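Local coordinates for extracellular protein containing a SCP domain (Bacillus anthracis, PDB 4IFA) that is of unknown function but carries a CAP/SCP-type domain of the cysteine-rich secretory protein family and is an extracellular protein considered a vaccine candidate, at residues Thr246-Asp259 / Gly324-Ile337. Sequence-based numbering, arbitrary orientation.
Sequences TADVAIGHSKDMKD and GVGVYDKFYTQNFI
In the alpha-beta-alpha sandwich of the CAP (SCP) domain, helix 246-259 packs on the beta hairpin of strands 324-328 and 331-337, whose other face is covered by helices 210-234 and 298-306. Glycines let the helix come down close: its axis passes 5.7 Å from that of strand 324-328, at 30°. Gly326 CA meets Ile251 CG1 at 3.5 Å, and Gly324 CA lies 3.6 Å from Ala247 N. Ala250 CB rests over the backbone hydrogen bond from Gly326 N to Thr333 O.

Further along, Ser254 reaches into the sheet. With OG set anti to its own carbonyl carbon (chi1 -72°), the hydroxyl donates to Gly326 O at 2.9 Å, standing well above the carbonyl plane; the same oxygen also accepts from Thr333 N, so two donors grip it. Thr333 OG1 in turn donates to Ser254 OG at 2.8 Å, so a chain of hydroxyls ends on the strand carbonyl.

At the type II' turn from Tyr328 to Phe331 two lysines lie against the aromatic rings. Lys255, extended as far as CE, lays CG over the centre of the Tyr328 ring, 3.9 Å from the centroid, while Lys258 CG meets that ring at its edge. The Phe331 ring takes Lys258 CB over one face and has Met257 CB 3.7 Å from its CD1. Lys255 NZ forms a salt bridge with Asp259, and a water joins Asp259 OD1 to Tyr328 OH. Bent at chi2 and chi4, Lys258 brings NZ to the anti lone pair of Asp329 OD2, a salt bridge of 2.8 Å.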
ATOM      1  N   THR A 246       5.803 -20.654   0.765  1.00 25.54           N
ATOM      2  CA  THR A 246       4.403 -20.242   0.694  1.00 24.05           C
ATOM      3  C   THR A 246       4.222 -19.107  -0.341  1.00 22.82           C
ATOM      4  O   THR A 246       3.245 -19.099  -1.104  1.00 22.94           O
ATOM      5  CB  THR A 246       3.868 -19.800   2.108  1.00 23.59           C
ATOM      6  OG1 THR A 246       3.966 -20.908   3.031  1.00 24.97           O
ATOM      7  CG2 THR A 246       2.442 -19.326   2.060  1.00 22.81           C
ATOM      8  N   ALA A 247       5.172 -18.158  -0.362  1.00 23.05           N
ATOM      9  CA  ALA A 247       5.147 -17.087  -1.328  1.00 22.05           C
ATOM     10  C   ALA A 247       5.183 -17.637  -2.759  1.00 22.78           C
ATOM     11  O   ALA A 247       4.438 -17.150  -3.641  1.00 23.21           O
ATOM     12  CB  ALA A 247       6.268 -16.115  -1.089  1.00 23.00           C
ATOM     13  N   ASP A 248       6.019 -18.657  -2.998  1.00 24.91           N
ATOM     14  CA  ASP A 248       6.075 -19.293  -4.331  1.00 25.47           C
ATOM     15  C   ASP A 248       4.725 -19.893  -4.726  1.00 24.45           C
ATOM     16  O   ASP A 248       4.294 -19.786  -5.900  1.00 25.71           O
ATOM     17  CB  ASP A 248       7.157 -20.376  -4.346  1.00 27.53           C
ATOM     18  CG  ASP A 248       8.550 -19.829  -4.166  1.00 33.16           C
ATOM     19  OD1 ASP A 248       8.783 -18.632  -4.401  1.00 36.75           O
ATOM     20  OD2 ASP A 248       9.432 -20.635  -3.816  1.00 38.77           O
ATOM     21  N   VAL A 249       4.034 -20.503  -3.763  1.00 23.69           N
ATOM     22  CA  VAL A 249       2.673 -21.025  -4.006  1.00 24.04           C
ATOM     23  C   VAL A 249       1.718 -19.885  -4.367  1.00 22.59           C
ATOM     24  O   VAL A 249       0.974 -19.988  -5.350  1.00 24.22           O
ATOM     25  CB  VAL A 249       2.144 -21.833  -2.821  1.00 23.80           C
ATOM     26  CG1 VAL A 249       0.665 -22.122  -2.947  1.00 26.66           C
ATOM     27  CG2 VAL A 249       2.977 -23.143  -2.652  1.00 25.86           C
ATOM     28  N   ALA A 250       1.766 -18.792  -3.612  1.00 20.75           N
ATOM     29  CA  ALA A 250       0.928 -17.631  -3.866  1.00 19.96           C
ATOM     30  C   ALA A 250       1.174 -17.024  -5.263  1.00 21.29           C
ATOM     31  O   ALA A 250       0.219 -16.648  -5.936  1.00 21.32           O
ATOM     32  CB  ALA A 250       1.138 -16.607  -2.789  1.00 20.92           C
ATOM     33  N   ILE A 251       2.432 -16.932  -5.692  1.00 21.78           N
ATOM     34  CA  ILE A 251       2.765 -16.429  -7.027  1.00 22.48           C
ATOM     35  C   ILE A 251       2.106 -17.312  -8.100  1.00 22.45           C
ATOM     36  O   ILE A 251       1.520 -16.829  -9.070  1.00 23.37           O
ATOM     37  CB  ILE A 251       4.255 -16.421  -7.286  1.00 23.14           C
ATOM     38  CG1 ILE A 251       4.989 -15.408  -6.404  1.00 23.51           C
ATOM     39  CG2 ILE A 251       4.565 -16.099  -8.747  1.00 25.26           C
ATOM     40  CD1 ILE A 251       6.511 -15.494  -6.524  1.00 27.43           C
ATOM     41  N   GLY A 252       2.210 -18.627  -7.911  1.00 23.29           N
ATOM     42  CA  GLY A 252       1.574 -19.558  -8.850  1.00 24.21           C
ATOM     43  C   GLY A 252       0.070 -19.366  -8.966  1.00 23.65           C
ATOM     44  O   GLY A 252      -0.504 -19.460 -10.050  1.00 24.08           O
ATOM     45  N   HIS A 253      -0.588 -19.080  -7.852  1.00 22.29           N
ATOM     46  CA  HIS A 253      -2.029 -18.840  -7.876  1.00 22.15           C
ATOM     47  C   HIS A 253      -2.367 -17.548  -8.607  1.00 21.38           C
ATOM     48  O   HIS A 253      -3.321 -17.491  -9.405  1.00 22.08           O
ATOM     49  CB  HIS A 253      -2.618 -18.902  -6.480  1.00 21.53           C
ATOM     50  CG  HIS A 253      -4.103 -18.910  -6.482  1.00 22.13           C
ATOM     51  ND1 HIS A 253      -4.829 -19.864  -7.161  1.00 22.45           N
ATOM     52  CD2 HIS A 253      -5.004 -18.037  -5.985  1.00 21.36           C
ATOM     53  CE1 HIS A 253      -6.113 -19.602  -7.034  1.00 23.33           C
ATOM     54  NE2 HIS A 253      -6.251 -18.510  -6.316  1.00 24.04           N
ATOM     55  N   SER A 254      -1.634 -16.484  -8.296  1.00 21.09           N
ATOM     56  CA  SER A 254      -1.857 -15.215  -8.985  1.00 21.16           C
ATOM     57  C   SER A 254      -1.709 -15.367 -10.509  1.00 22.48           C
ATOM     58  O   SER A 254      -2.518 -14.847 -11.293  1.00 22.65           O
ATOM     59  CB  SER A 254      -0.863 -14.176  -8.469  1.00 20.13           C
ATOM     60  OG  SER A 254      -1.229 -13.779  -7.143  1.00 20.02           O
ATOM     61  N   LYS A 255      -0.683 -16.112 -10.929  1.00 23.31           N
ATOM     62  CA  LYS A 255      -0.427 -16.357 -12.350  1.00 24.63           C
ATOM     63  C   LYS A 255      -1.551 -17.190 -12.979  1.00 25.43           C
ATOM     64  O   LYS A 255      -1.994 -16.910 -14.100  1.00 25.49           O
ATOM     65  CB  LYS A 255       0.923 -17.041 -12.537  1.00 26.06           C
ATOM     66  CG  LYS A 255       1.269 -17.384 -13.987  1.00 29.19           C
ATOM     67  CD  LYS A 255       2.699 -17.844 -14.078  1.00 31.14           C
ATOM     68  CE  LYS A 255       2.986 -18.638 -15.354  1.00 39.61           C
ATOM     69  NZ  LYS A 255       2.574 -18.028 -16.604  1.00 41.02           N
ATOM     70  N   ASP A 256      -2.018 -18.203 -12.261  1.00 24.77           N
ATOM     71  CA  ASP A 256      -3.109 -19.069 -12.754  1.00 24.65           C
ATOM     72  C   ASP A 256      -4.384 -18.243 -12.981  1.00 25.12           C
ATOM     73  O   ASP A 256      -5.049 -18.345 -14.013  1.00 25.85           O
ATOM     74  CB  ASP A 256      -3.317 -20.195 -11.748  1.00 26.13           C
ATOM     75  CG  ASP A 256      -4.372 -21.188 -12.158  1.00 28.08           C
ATOM     76  OD1 ASP A 256      -4.528 -21.436 -13.380  1.00 29.01           O
ATOM     77  OD2 ASP A 256      -5.018 -21.756 -11.248  1.00 26.17           O
HETATM   78  N   MSE A 257      -4.707 -17.369 -12.032  1.00 23.72           N
HETATM   79  CA  MSE A 257      -5.894 -16.496 -12.182  1.00 23.60           C
HETATM   80  C   MSE A 257      -5.809 -15.579 -13.394  1.00 25.16           C
HETATM   81  O   MSE A 257      -6.775 -15.427 -14.139  1.00 25.18           O
HETATM   82  CB  MSE A 257      -6.129 -15.671 -10.915  1.00 23.36           C
HETATM   83  CG  MSE A 257      -6.609 -16.494  -9.728  1.00 23.86           C
HETATM   84 SE   MSE A 257      -7.138 -15.392  -8.196  1.00 22.23          SE
HETATM   85  CE  MSE A 257      -5.383 -14.756  -7.724  1.00 24.87           C
ATOM     86  N   LYS A 258      -4.644 -14.986 -13.592  1.00 25.38           N
ATOM     87  CA  LYS A 258      -4.418 -14.071 -14.720  1.00 26.57           C
ATOM     88  C   LYS A 258      -4.495 -14.845 -16.021  1.00 26.51           C
ATOM     89  O   LYS A 258      -5.238 -14.481 -16.951  1.00 28.53           O
ATOM     90  CB  LYS A 258      -3.022 -13.451 -14.581  1.00 25.20           C
ATOM     91  CG  LYS A 258      -2.455 -12.625 -15.775  1.00 34.32           C
ATOM     92  CD  LYS A 258      -2.993 -11.271 -15.864  1.00 36.06           C
ATOM     93  CE  LYS A 258      -2.495 -10.502 -17.107  1.00 40.03           C
ATOM     94  NZ  LYS A 258      -1.024 -10.262 -17.053  1.00 44.47           N
ATOM     95  N   ASP A 259      -3.751 -15.942 -16.088  1.00 26.63           N
ATOM     96  CA  ASP A 259      -3.666 -16.722 -17.340  1.00 28.15           C
ATOM     97  C   ASP A 259      -4.993 -17.382 -17.747  1.00 28.35           C
ATOM     98  O   ASP A 259      -5.358 -17.398 -18.937  1.00 30.37           O
ATOM     99  CB  ASP A 259      -2.628 -17.830 -17.203  1.00 29.81           C
ATOM    100  CG  ASP A 259      -1.173 -17.332 -17.219  1.00 31.04           C
ATOM    101  OD1 ASP A 259      -0.910 -16.153 -17.503  1.00 34.68           O
ATOM    102  OD2 ASP A 259      -0.289 -18.209 -16.965  1.00 35.81           O
ATOM    103  N   GLY A 324       3.197 -15.749   3.157  1.00 19.29           N
ATOM    104  CA  GLY A 324       3.890 -15.609   1.874  1.00 19.54           C
ATOM    105  C   GLY A 324       2.951 -14.798   0.984  1.00 20.08           C
ATOM    106  O   GLY A 324       1.739 -14.983   0.963  1.00 19.89           O
ATOM    107  N   VAL A 325       3.507 -13.863   0.237  1.00 18.94           N
ATOM    108  CA  VAL A 325       2.739 -13.011  -0.675  1.00 19.05           C
ATOM    109  C   VAL A 325       3.261 -13.286  -2.067  1.00 19.24           C
ATOM    110  O   VAL A 325       4.456 -13.311  -2.276  1.00 20.25           O
ATOM    111  CB  VAL A 325       2.916 -11.490  -0.358  1.00 18.44           C
ATOM    112  CG1 VAL A 325       1.982 -10.677  -1.215  1.00 17.65           C
ATOM    113  CG2 VAL A 325       2.665 -11.164   1.152  1.00 20.49           C
ATOM    114  N   GLY A 326       2.342 -13.430  -3.017  1.00 19.37           N
ATOM    115  CA  GLY A 326       2.702 -13.662  -4.423  1.00 19.54           C
ATOM    116  C   GLY A 326       1.905 -12.742  -5.320  1.00 19.23           C
ATOM    117  O   GLY A 326       0.681 -12.699  -5.240  1.00 20.97           O
ATOM    118  N   VAL A 327       2.594 -12.048  -6.208  1.00 19.68           N
ATOM    119  CA  VAL A 327       2.007 -11.060  -7.118  1.00 19.63           C
ATOM    120  C   VAL A 327       2.434 -11.394  -8.536  1.00 20.48           C
ATOM    121  O   VAL A 327       3.578 -11.780  -8.767  1.00 21.33           O
ATOM    122  CB  VAL A 327       2.448  -9.620  -6.734  1.00 19.43           C
ATOM    123  CG1 VAL A 327       1.933  -8.601  -7.737  1.00 20.89           C
ATOM    124  CG2 VAL A 327       2.027  -9.288  -5.262  1.00 19.14           C
ATOM    125  N   TYR A 328       1.476 -11.313  -9.466  1.00 20.79           N
ATOM    126  CA  TYR A 328       1.714 -11.532 -10.884  1.00 22.64           C
ATOM    127  C   TYR A 328       0.892 -10.474 -11.611  1.00 22.17           C
ATOM    128  O   TYR A 328      -0.335 -10.474 -11.533  1.00 23.07           O
ATOM    129  CB  TYR A 328       1.312 -12.942 -11.319  1.00 23.37           C
ATOM    130  CG  TYR A 328       1.743 -13.289 -12.708  1.00 27.25           C
ATOM    131  CD1 TYR A 328       3.038 -13.699 -12.935  1.00 28.13           C
ATOM    132  CD2 TYR A 328       0.874 -13.167 -13.771  1.00 28.21           C
ATOM    133  CE1 TYR A 328       3.473 -14.034 -14.242  1.00 31.65           C
ATOM    134  CE2 TYR A 328       1.281 -13.501 -15.057  1.00 32.18           C
ATOM    135  CZ  TYR A 328       2.584 -13.926 -15.274  1.00 30.63           C
ATOM    136  OH  TYR A 328       3.015 -14.248 -16.568  1.00 35.71           O
ATOM    137  N   ASP A 329       1.578  -9.534 -12.258  1.00 24.96           N
ATOM    138  CA  ASP A 329       0.947  -8.348 -12.831  1.00 25.43           C
ATOM    139  C   ASP A 329       0.086  -7.706 -11.720  1.00 23.77           C
ATOM    140  O   ASP A 329       0.616  -7.439 -10.648  1.00 26.02           O
ATOM    141  CB  ASP A 329       0.191  -8.672 -14.133  1.00 27.01           C
ATOM    142  CG  ASP A 329      -0.043  -7.428 -15.035  1.00 31.07           C
ATOM    143  OD1 ASP A 329       0.212  -6.257 -14.632  1.00 37.99           O
ATOM    144  OD2 ASP A 329      -0.412  -7.647 -16.212  1.00 36.48           O
ATOM    145  N   LYS A 330      -1.199  -7.473 -11.950  1.00 24.05           N
ATOM    146  CA  LYS A 330      -2.047  -6.889 -10.910  1.00 22.74           C
ATOM    147  C   LYS A 330      -2.942  -7.896 -10.221  1.00 21.29           C
ATOM    148  O   LYS A 330      -4.056  -7.578  -9.855  1.00 21.64           O
ATOM    149  CB  LYS A 330      -2.822  -5.658 -11.449  1.00 23.98           C
ATOM    150  CG  LYS A 330      -1.852  -4.526 -11.876  1.00 28.25           C
ATOM    151  CD  LYS A 330      -2.609  -3.292 -12.275  1.00 31.39           C
ATOM    152  CE  LYS A 330      -1.658  -2.217 -12.750  1.00 35.65           C
ATOM    153  NZ  LYS A 330      -2.399  -1.093 -13.407  1.00 41.83           N
ATOM    154  N   PHE A 331      -2.427  -9.127 -10.029  1.00 20.71           N
ATOM    155  CA  PHE A 331      -3.093 -10.160  -9.252  1.00 19.40           C
ATOM    156  C   PHE A 331      -2.222 -10.346  -8.015  1.00 19.39           C
ATOM    157  O   PHE A 331      -1.023 -10.619  -8.126  1.00 20.78           O
ATOM    158  CB  PHE A 331      -3.253 -11.471 -10.070  1.00 19.74           C
ATOM    159  CG  PHE A 331      -4.334 -11.406 -11.106  1.00 21.19           C
ATOM    160  CD1 PHE A 331      -5.576 -12.009 -10.890  1.00 23.51           C
ATOM    161  CD2 PHE A 331      -4.153 -10.644 -12.250  1.00 25.09           C
ATOM    162  CE1 PHE A 331      -6.575 -11.875 -11.815  1.00 23.47           C
ATOM    163  CE2 PHE A 331      -5.160 -10.536 -13.191  1.00 24.98           C
ATOM    164  CZ  PHE A 331      -6.362 -11.141 -12.935  1.00 23.67           C
ATOM    165  N   TYR A 332      -2.849 -10.198  -6.860  1.00 18.96           N
ATOM    166  CA  TYR A 332      -2.189 -10.204  -5.564  1.00 18.28           C
ATOM    167  C   TYR A 332      -2.773 -11.259  -4.666  1.00 17.32           C
ATOM    168  O   TYR A 332      -3.999 -11.337  -4.490  1.00 18.62           O
ATOM    169  CB  TYR A 332      -2.433  -8.840  -4.865  1.00 18.70           C
ATOM    170  CG  TYR A 332      -2.151  -7.608  -5.719  1.00 17.65           C
ATOM    171  CD1 TYR A 332      -0.910  -6.966  -5.673  1.00 19.19           C
ATOM    172  CD2 TYR A 332      -3.126  -7.065  -6.534  1.00 17.64           C
ATOM    173  CE1 TYR A 332      -0.647  -5.845  -6.409  1.00 19.85           C
ATOM    174  CE2 TYR A 332      -2.851  -5.923  -7.304  1.00 20.01           C
ATOM    175  CZ  TYR A 332      -1.623  -5.316  -7.232  1.00 18.42           C
ATOM    176  OH  TYR A 332      -1.344  -4.199  -7.991  1.00 20.32           O
ATOM    177  N   THR A 333      -1.905 -12.130  -4.123  1.00 18.00           N
ATOM    178  CA  THR A 333      -2.337 -13.203  -3.248  1.00 18.23           C
ATOM    179  C   THR A 333      -1.524 -13.256  -1.967  1.00 17.47           C
ATOM    180  O   THR A 333      -0.302 -13.304  -2.010  1.00 19.09           O
ATOM    181  CB  THR A 333      -2.179 -14.577  -3.963  1.00 18.40           C
ATOM    182  OG1 THR A 333      -2.997 -14.614  -5.142  1.00 19.29           O
ATOM    183  CG2 THR A 333      -2.573 -15.757  -3.091  1.00 19.48           C
ATOM    184  N   GLN A 334      -2.230 -13.264  -0.840  1.00 17.16           N
ATOM    185  CA  GLN A 334      -1.637 -13.560   0.465  1.00 17.70           C
ATOM    186  C   GLN A 334      -2.002 -14.981   0.826  1.00 17.56           C
ATOM    187  O   GLN A 334      -3.194 -15.336   0.806  1.00 18.44           O
ATOM    188  CB  GLN A 334      -2.210 -12.662   1.562  1.00 18.74           C
ATOM    189  CG  GLN A 334      -1.790 -11.215   1.518  1.00 18.07           C
ATOM    190  CD  GLN A 334      -2.467 -10.375   2.590  1.00 17.99           C
ATOM    191  OE1 GLN A 334      -3.675 -10.485   2.818  1.00 18.10           O
ATOM    192  NE2 GLN A 334      -1.683  -9.531   3.287  1.00 17.99           N
ATOM    193  N   ASN A 335      -1.003 -15.769   1.232  1.00 18.30           N
ATOM    194  CA  ASN A 335      -1.239 -17.083   1.818  1.00 17.90           C
ATOM    195  C   ASN A 335      -0.659 -17.054   3.235  1.00 18.45           C
ATOM    196  O   ASN A 335       0.544 -16.892   3.461  1.00 19.37           O
ATOM    197  CB  ASN A 335      -0.688 -18.239   0.978  1.00 19.12           C
ATOM    198  CG  ASN A 335      -1.524 -18.547  -0.254  1.00 20.23           C
ATOM    199  OD1 ASN A 335      -2.635 -17.971  -0.488  1.00 22.30           O
ATOM    200  ND2 ASN A 335      -1.003 -19.446  -1.070  1.00 19.29           N
ATOM    201  N   PHE A 336      -1.556 -17.192   4.210  1.00 18.88           N
ATOM    202  CA  PHE A 336      -1.232 -17.180   5.624  1.00 19.35           C
ATOM    203  C   PHE A 336      -1.128 -18.624   6.085  1.00 19.66           C
ATOM    204  O   PHE A 336      -1.919 -19.476   5.667  1.00 20.48           O
ATOM    205  CB  PHE A 336      -2.377 -16.523   6.437  1.00 18.95           C
ATOM    206  CG  PHE A 336      -2.650 -15.079   6.126  1.00 18.24           C
ATOM    207  CD1 PHE A 336      -2.076 -14.092   6.905  1.00 19.72           C
ATOM    208  CD2 PHE A 336      -3.494 -14.717   5.089  1.00 18.35           C
ATOM    209  CE1 PHE A 336      -2.324 -12.763   6.647  1.00 20.53           C
ATOM    210  CE2 PHE A 336      -3.728 -13.384   4.798  1.00 18.76           C
ATOM    211  CZ  PHE A 336      -3.140 -12.413   5.594  1.00 19.91           C
ATOM    212  N   ILE A 337      -0.171 -18.909   6.966  1.00 20.60           N
ATOM    213  CA  ILE A 337      -0.033 -20.243   7.547  1.00 22.37           C
ATOM    214  C   ILE A 337       0.262 -20.192   9.030  1.00 23.07           C
ATOM    215  O   ILE A 337       0.662 -19.167   9.592  1.00 21.97           O
ATOM    216  CB  ILE A 337       1.067 -21.102   6.876  1.00 24.72           C
ATOM    217  CG1 ILE A 337       2.439 -20.411   6.970  1.00 25.56           C
ATOM    218  CG2 ILE A 337       0.713 -21.353   5.367  1.00 25.15           C
ATOM    219  CD1 ILE A 337       3.599 -21.350   6.572  1.00 31.36           C
TER
HETATM  220  O   HOH W   1       1.531 -15.664 -18.137  1.00 46.47           O